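Local coordinates for uncharacterized hypothetical protein (Parabacteroides merdae, PDB 4EI0) that is of unknown function but belongs to the DUF4466 family and is built largely of antiparallel beta sheets, at residues D194-Y199 with G220-P225; S206-T211 with Y270-K275. All coordinates share one frame; numbering follows the deposited sequence.

Interaction 1: residues D194-Y199 with G220-P225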
loop_
_atom_site.group_PDB
_atom_site.type_symbol
_atom_site.label_atom_id
_atom_site.label_comp_id
_atom_site.label_asym_id
_atom_site.label_seq_id
_atom_site.Cartn_x
_atom_site.Cartn_y
_atom_site.Cartn_z
ATOM N N ASP B 194 -17.620 -20.475 -46.240
ATOM C CA ASP B 194 -17.306 -19.241 -46.920
ATOM C C ASP B 194 -15.930 -19.251 -47.578
ATOM O O ASP B 194 -15.760 -18.699 -48.677
ATOM C CB ASP B 194 -17.501 -18.074 -45.911
ATOM C CG ASP B 194 -18.946 -18.005 -45.445
ATOM O OD1 ASP B 194 -19.803 -17.977 -46.364
ATOM O OD2 ASP B 194 -19.239 -18.070 -44.223
ATOM N N ILE B 195 -14.977 -19.909 -46.954
ATOM C CA ILE B 195 -13.601 -19.923 -47.450
ATOM C C ILE B 195 -13.028 -21.311 -47.237
ATOM O O ILE B 195 -13.244 -21.921 -46.179
ATOM C CB ILE B 195 -12.706 -18.873 -46.698
ATOM C CG1 ILE B 195 -13.093 -17.441 -47.100
ATOM C CG2 ILE B 195 -11.245 -19.075 -47.040
ATOM C CD1 ILE B 195 -12.420 -16.332 -46.319
HETATM N N MSE B 196 -12.311 -21.808 -48.238
HETATM C CA MSE B 196 -11.516 -23.015 -48.095
HETATM C C MSE B 196 -10.051 -22.628 -48.076
HETATM O O MSE B 196 -9.556 -21.985 -49.013
HETATM C CB MSE B 196 -11.759 -23.998 -49.229
HETATM C CG MSE B 196 -10.882 -25.265 -49.118
HETATM SE SE MSE B 196 -11.257 -26.501 -50.526
HETATM C CE MSE B 196 -10.192 -28.078 -49.937
ATOM N N TYR B 197 -9.379 -23.010 -46.998
ATOM C CA TYR B 197 -7.928 -22.894 -46.915
ATOM C C TYR B 197 -7.276 -24.089 -47.558
ATOM O O TYR B 197 -7.772 -25.203 -47.443
ATOM C CB TYR B 197 -7.523 -22.835 -45.467
ATOM C CG TYR B 197 -6.087 -23.109 -45.260
ATOM C CD1 TYR B 197 -5.152 -22.084 -45.407
ATOM C CD2 TYR B 197 -5.639 -24.372 -44.928
ATOM C CE1 TYR B 197 -3.808 -22.306 -45.232
ATOM C CE2 TYR B 197 -4.271 -24.616 -44.751
ATOM C CZ TYR B 197 -3.360 -23.576 -44.906
ATOM O OH TYR B 197 -2.025 -23.760 -44.695
ATOM N N ALA B 198 -6.156 -23.854 -48.227
ATOM C CA ALA B 198 -5.289 -24.913 -48.687
ATOM C C ALA B 198 -3.852 -24.421 -48.639
ATOM O O ALA B 198 -3.611 -23.266 -48.918
ATOM C CB ALA B 198 -5.640 -25.265 -50.107
ATOM N N TYR B 199 -2.903 -25.300 -48.342
ATOM C CA TYR B 199 -1.480 -25.006 -48.512
ATOM C C TYR B 199 -0.954 -25.716 -49.722
ATOM O O TYR B 199 -1.163 -26.882 -49.855
ATOM C CB TYR B 199 -0.695 -25.523 -47.327
ATOM C CG TYR B 199 0.802 -25.336 -47.462
ATOM C CD1 TYR B 199 1.373 -24.069 -47.330
ATOM C CD2 TYR B 199 1.650 -26.416 -47.668
ATOM C CE1 TYR B 199 2.747 -23.885 -47.423
ATOM C CE2 TYR B 199 3.038 -26.241 -47.764
ATOM C CZ TYR B 199 3.576 -24.978 -47.642
ATOM O OH TYR B 199 4.915 -24.775 -47.751
ATOM N N GLY B 220 -3.948 -24.992 -57.654
ATOM C CA GLY B 220 -2.909 -26.009 -57.510
ATOM C C GLY B 220 -3.475 -27.374 -57.141
ATOM O O GLY B 220 -3.004 -27.998 -56.200
ATOM N N GLY B 221 -4.516 -27.824 -57.843
ATOM C CA GLY B 221 -5.098 -29.142 -57.573
ATOM C C GLY B 221 -6.149 -29.259 -56.471
ATOM O O GLY B 221 -6.832 -30.270 -56.410
ATOM N N THR B 222 -6.273 -28.270 -55.580
ATOM C CA THR B 222 -7.310 -28.278 -54.545
ATOM C C THR B 222 -8.679 -28.223 -55.184
ATOM O O THR B 222 -8.860 -27.547 -56.195
ATOM C CB THR B 222 -7.159 -27.060 -53.612
ATOM O OG1 THR B 222 -5.948 -27.209 -52.873
ATOM C CG2 THR B 222 -8.362 -26.900 -52.642
ATOM N N GLU B 223 -9.633 -28.956 -54.623
ATOM C CA GLU B 223 -11.013 -28.919 -55.120
ATOM C C GLU B 223 -11.962 -28.561 -54.011
ATOM O O GLU B 223 -11.745 -28.925 -52.844
ATOM C CB GLU B 223 -11.413 -30.261 -55.687
ATOM C CG GLU B 223 -10.477 -30.765 -56.768
ATOM C CD GLU B 223 -10.791 -32.187 -57.168
ATOM O OE1 GLU B 223 -10.968 -33.052 -56.274
ATOM O OE2 GLU B 223 -10.866 -32.433 -58.380
ATOM N N LEU B 224 -12.965 -27.771 -54.367
ATOM C CA LEU B 224 -14.031 -27.414 -53.446
ATOM C C LEU B 224 -14.944 -28.634 -53.234
ATOM O O LEU B 224 -15.189 -29.368 -54.175
ATOM C CB LEU B 224 -14.863 -26.264 -54.024
ATOM C CG LEU B 224 -14.155 -24.939 -54.345
ATOM C CD1 LEU B 224 -15.156 -23.882 -54.771
ATOM C CD2 LEU B 224 -13.363 -24.451 -53.152
ATOM N N PRO B 225 -15.435 -28.863 -52.000
ATOM C CA PRO B 225 -16.443 -29.907 -51.851
ATOM C C PRO B 225 -17.742 -29.507 -52.530
ATOM O O PRO B 225 -17.984 -28.323 -52.748
ATOM C CB PRO B 225 -16.619 -30.032 -50.338
ATOM C CG PRO B 225 -16.219 -28.716 -49.792
ATOM C CD PRO B 225 -15.233 -28.104 -50.757
#
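M196 and T222 reach toward each other tip to tip. M196 is present as selenomethionine, with SE in the place of sulfur. Its first torsion sets CG anti to the backbone N (chi1 178°), and the extended chain beyond CG brings SE and CE to the loop. M196 CE lies 3.5 Å from T222 CG2, tighter than usual for two carbons. SE approaches the same methyl, so T222 CG2 meets the end of the chain at two atoms. M196 SE also comes within 3.4 Å of the backbone oxygen E223 O, a packing contact. L224 adds one methyl, with L224 CD2 at 3.9 Å from M196 SE. P225 touches more loosely, its CD at 4.3 Å from M196 SE. T222 divides its two branches between two residues. CG2 is turned to M196, while T222 OG1 stands beside the backbone N (chi1 -67°) and rests 3.4 Å from A198 CB. The two segments meet through side-chain packing, without hydrogen bonds between them. The loop thus lies over the face of the strand that carries M196 and A198. I195 and Y197 point to the other face, where they pack on F209. Strand 195-199 runs between strands 165-167 and 207-210 in an antiparallel sheet, with a classic beta bulge at D194 and I195 opposite L166. Segment 220-225 belongs to the loop from strand 207-210 to strand 233-238, and Y165 of strand 165-167 touches both M196 and P225.

Interaction 2: residues S206-T211 with Y270-K275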
loop_
_atom_site.group_PDB
_atom_site.type_symbol
_atom_site.label_atom_id
_atom_site.label_comp_id
_atom_site.label_asym_id
_atom_site.label_seq_id
_atom_site.Cartn_x
_atom_site.Cartn_y
_atom_site.Cartn_z
ATOM N N SER B 206 1.441 -21.171 -52.069
ATOM C CA SER B 206 1.705 -21.219 -50.624
ATOM C C SER B 206 0.375 -21.391 -49.801
ATOM O O SER B 206 -0.491 -22.189 -50.179
ATOM C CB SER B 206 2.508 -19.969 -50.246
ATOM O OG SER B 206 2.641 -19.821 -48.867
ATOM N N HIS B 207 0.218 -20.645 -48.714
ATOM C CA HIS B 207 -1.020 -20.625 -47.928
ATOM C C HIS B 207 -2.084 -19.825 -48.659
ATOM O O HIS B 207 -1.885 -18.676 -48.922
ATOM C CB HIS B 207 -0.741 -20.018 -46.578
ATOM C CG HIS B 207 0.257 -20.803 -45.731
ATOM N ND1 HIS B 207 -0.070 -21.929 -45.085
ATOM C CD2 HIS B 207 1.578 -20.540 -45.398
ATOM C CE1 HIS B 207 0.977 -22.373 -44.391
ATOM N NE2 HIS B 207 1.989 -21.518 -44.576
ATOM N N ALA B 208 -3.220 -20.432 -49.006
ATOM C CA ALA B 208 -4.208 -19.824 -49.885
ATOM C C ALA B 208 -5.595 -19.875 -49.289
ATOM O O ALA B 208 -5.897 -20.777 -48.487
ATOM C CB ALA B 208 -4.192 -20.494 -51.252
ATOM N N PHE B 209 -6.424 -18.891 -49.637
ATOM C CA PHE B 209 -7.857 -18.894 -49.313
ATOM C C PHE B 209 -8.589 -18.895 -50.640
ATOM O O PHE B 209 -8.321 -18.076 -51.533
ATOM C CB PHE B 209 -8.323 -17.659 -48.565
ATOM C CG PHE B 209 -7.953 -17.597 -47.103
ATOM C CD1 PHE B 209 -7.506 -18.696 -46.384
ATOM C CD2 PHE B 209 -8.138 -16.395 -46.415
ATOM C CE1 PHE B 209 -7.224 -18.591 -45.018
ATOM C CE2 PHE B 209 -7.831 -16.273 -45.072
ATOM C CZ PHE B 209 -7.397 -17.390 -44.356
ATOM N N TYR B 210 -9.514 -19.834 -50.792
ATOM C CA TYR B 210 -10.304 -19.960 -52.001
ATOM C C TYR B 210 -11.775 -19.901 -51.667
ATOM O O TYR B 210 -12.174 -20.123 -50.545
ATOM C CB TYR B 210 -10.034 -21.285 -52.668
ATOM C CG TYR B 210 -8.611 -21.515 -52.994
ATOM C CD1 TYR B 210 -7.964 -20.704 -53.918
ATOM C CD2 TYR B 210 -7.892 -22.560 -52.419
ATOM C CE1 TYR B 210 -6.658 -20.935 -54.272
ATOM C CE2 TYR B 210 -6.564 -22.805 -52.783
ATOM C CZ TYR B 210 -5.961 -21.988 -53.717
ATOM O OH TYR B 210 -4.634 -22.180 -54.098
ATOM N N THR B 211 -12.576 -19.641 -52.678
ATOM C CA THR B 211 -14.009 -19.484 -52.545
ATOM C C THR B 211 -14.676 -20.088 -53.803
ATOM O O THR B 211 -13.976 -20.588 -54.672
ATOM C CB THR B 211 -14.352 -17.997 -52.369
ATOM O OG1 THR B 211 -15.624 -17.896 -51.721
ATOM C CG2 THR B 211 -14.381 -17.271 -53.724
ATOM N N TYR B 270 -9.892 -14.971 -54.611
ATOM C CA TYR B 270 -8.875 -15.881 -54.070
ATOM C C TYR B 270 -7.758 -15.043 -53.494
ATOM O O TYR B 270 -7.564 -13.907 -53.914
ATOM C CB TYR B 270 -8.304 -16.832 -55.133
ATOM C CG TYR B 270 -7.414 -16.132 -56.164
ATOM C CD1 TYR B 270 -7.971 -15.409 -57.210
ATOM C CD2 TYR B 270 -6.033 -16.140 -56.048
ATOM C CE1 TYR B 270 -7.175 -14.736 -58.126
ATOM C CE2 TYR B 270 -5.231 -15.474 -56.960
ATOM C CZ TYR B 270 -5.815 -14.771 -57.993
ATOM O OH TYR B 270 -5.057 -14.105 -58.914
ATOM N N ILE B 271 -7.034 -15.589 -52.518
ATOM C CA ILE B 271 -5.829 -14.968 -51.949
ATOM C C ILE B 271 -4.714 -16.017 -51.881
ATOM O O ILE B 271 -4.925 -17.120 -51.394
ATOM C CB ILE B 271 -6.070 -14.431 -50.544
ATOM C CG1 ILE B 271 -7.058 -13.241 -50.593
ATOM C CG2 ILE B 271 -4.737 -14.029 -49.906
ATOM C CD1 ILE B 271 -7.431 -12.772 -49.199
ATOM N N LEU B 272 -3.538 -15.662 -52.367
ATOM C CA LEU B 272 -2.352 -16.535 -52.339
ATOM C C LEU B 272 -1.301 -15.926 -51.405
ATOM O O LEU B 272 -1.393 -14.760 -51.039
ATOM C CB LEU B 272 -1.757 -16.709 -53.754
ATOM C CG LEU B 272 -2.722 -17.176 -54.878
ATOM C CD1 LEU B 272 -2.099 -17.260 -56.245
ATOM C CD2 LEU B 272 -3.357 -18.524 -54.552
ATOM N N GLY B 273 -0.306 -16.717 -51.017
ATOM C CA GLY B 273 0.801 -16.221 -50.219
ATOM C C GLY B 273 0.488 -15.615 -48.874
ATOM O O GLY B 273 1.115 -14.641 -48.473
ATOM N N LEU B 274 -0.471 -16.180 -48.153
ATOM C CA LEU B 274 -0.658 -15.780 -46.797
ATOM C C LEU B 274 0.544 -16.171 -45.931
ATOM O O LEU B 274 1.199 -17.155 -46.199
ATOM C CB LEU B 274 -1.931 -16.399 -46.249
ATOM C CG LEU B 274 -3.189 -15.789 -46.825
ATOM C CD1 LEU B 274 -4.345 -16.758 -46.551
ATOM C CD2 LEU B 274 -3.449 -14.405 -46.275
ATOM N N LYS B 275 0.800 -15.407 -44.875
ATOM C CA LYS B 275 1.854 -15.701 -43.935
ATOM C C LYS B 275 1.574 -14.956 -42.684
ATOM O O LYS B 275 0.600 -14.228 -42.609
ATOM C CB LYS B 275 3.202 -15.276 -44.513
ATOM C CG LYS B 275 3.281 -13.835 -45.019
ATOM C CD LYS B 275 4.653 -13.493 -45.583
ATOM C CE LYS B 275 4.535 -12.608 -46.814
ATOM N NZ LYS B 275 5.876 -12.402 -47.380
#
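L274 places its CD1 methyl over the F209 ring, 3.5 Å from the centroid and 3° off the ring normal. This is a CH-pi contact over the centre of the face, and the two side chains cross at about a right angle. The F209 side chain also packs on M234, V293 and I295. An alanine at F209 would probably leave L274 CD1 without its aromatic face and open a gap toward these three residues. H207 lies on the same face of the sheet, with its CB 3.8 Å from L274 CB and its ring edge near L274 O. Its ND1 is hydrogen-bonded to Y197 OH. On the other face, Y210 CD1 meets Y270 CB at 4.1 Å, and Y210 OH bonds to Y218 O. L272 CD2 reaches back to A208 CB at 3.9 Å. The backbones pair antiparallel. F209 N gives a 2.9 Å bond to I271 O, and I271 N returns one of 3.0 Å to F209 O. L274 N bonds to H207 O beyond G273, whose positive phi favours glycine. Strand 270-274, weakly bonded, is an outermost strand of its sheet within this chain, and strand 207-210 separates it from strand 195-199. Through F209 the contact also meets strands 233-238 and 289-299 of a second antiparallel sheet.

How the interactions relate
Interactions 1 and 2 use neighbouring strands of one antiparallel sheet. Strand 195-199 carries interaction 1 and strand 207-210 carries interaction 2. The strands are joined directly, by M196 O to Y210 N at 2.8 Å and by packing of Y199 CD1 on H207 CE1 at 3.4 Å. Interaction 2 is the more buried and extends the sheet, so backbone hydrogen bonds join its segments and aromatic and aliphatic groups fill the space beside them. Interaction 1 is partly buried and smaller. There a loop without regular structure meets the sheet through side-chain packing. The loop follows strand 207-210 in the chain, so the segments of the two contacts alternate.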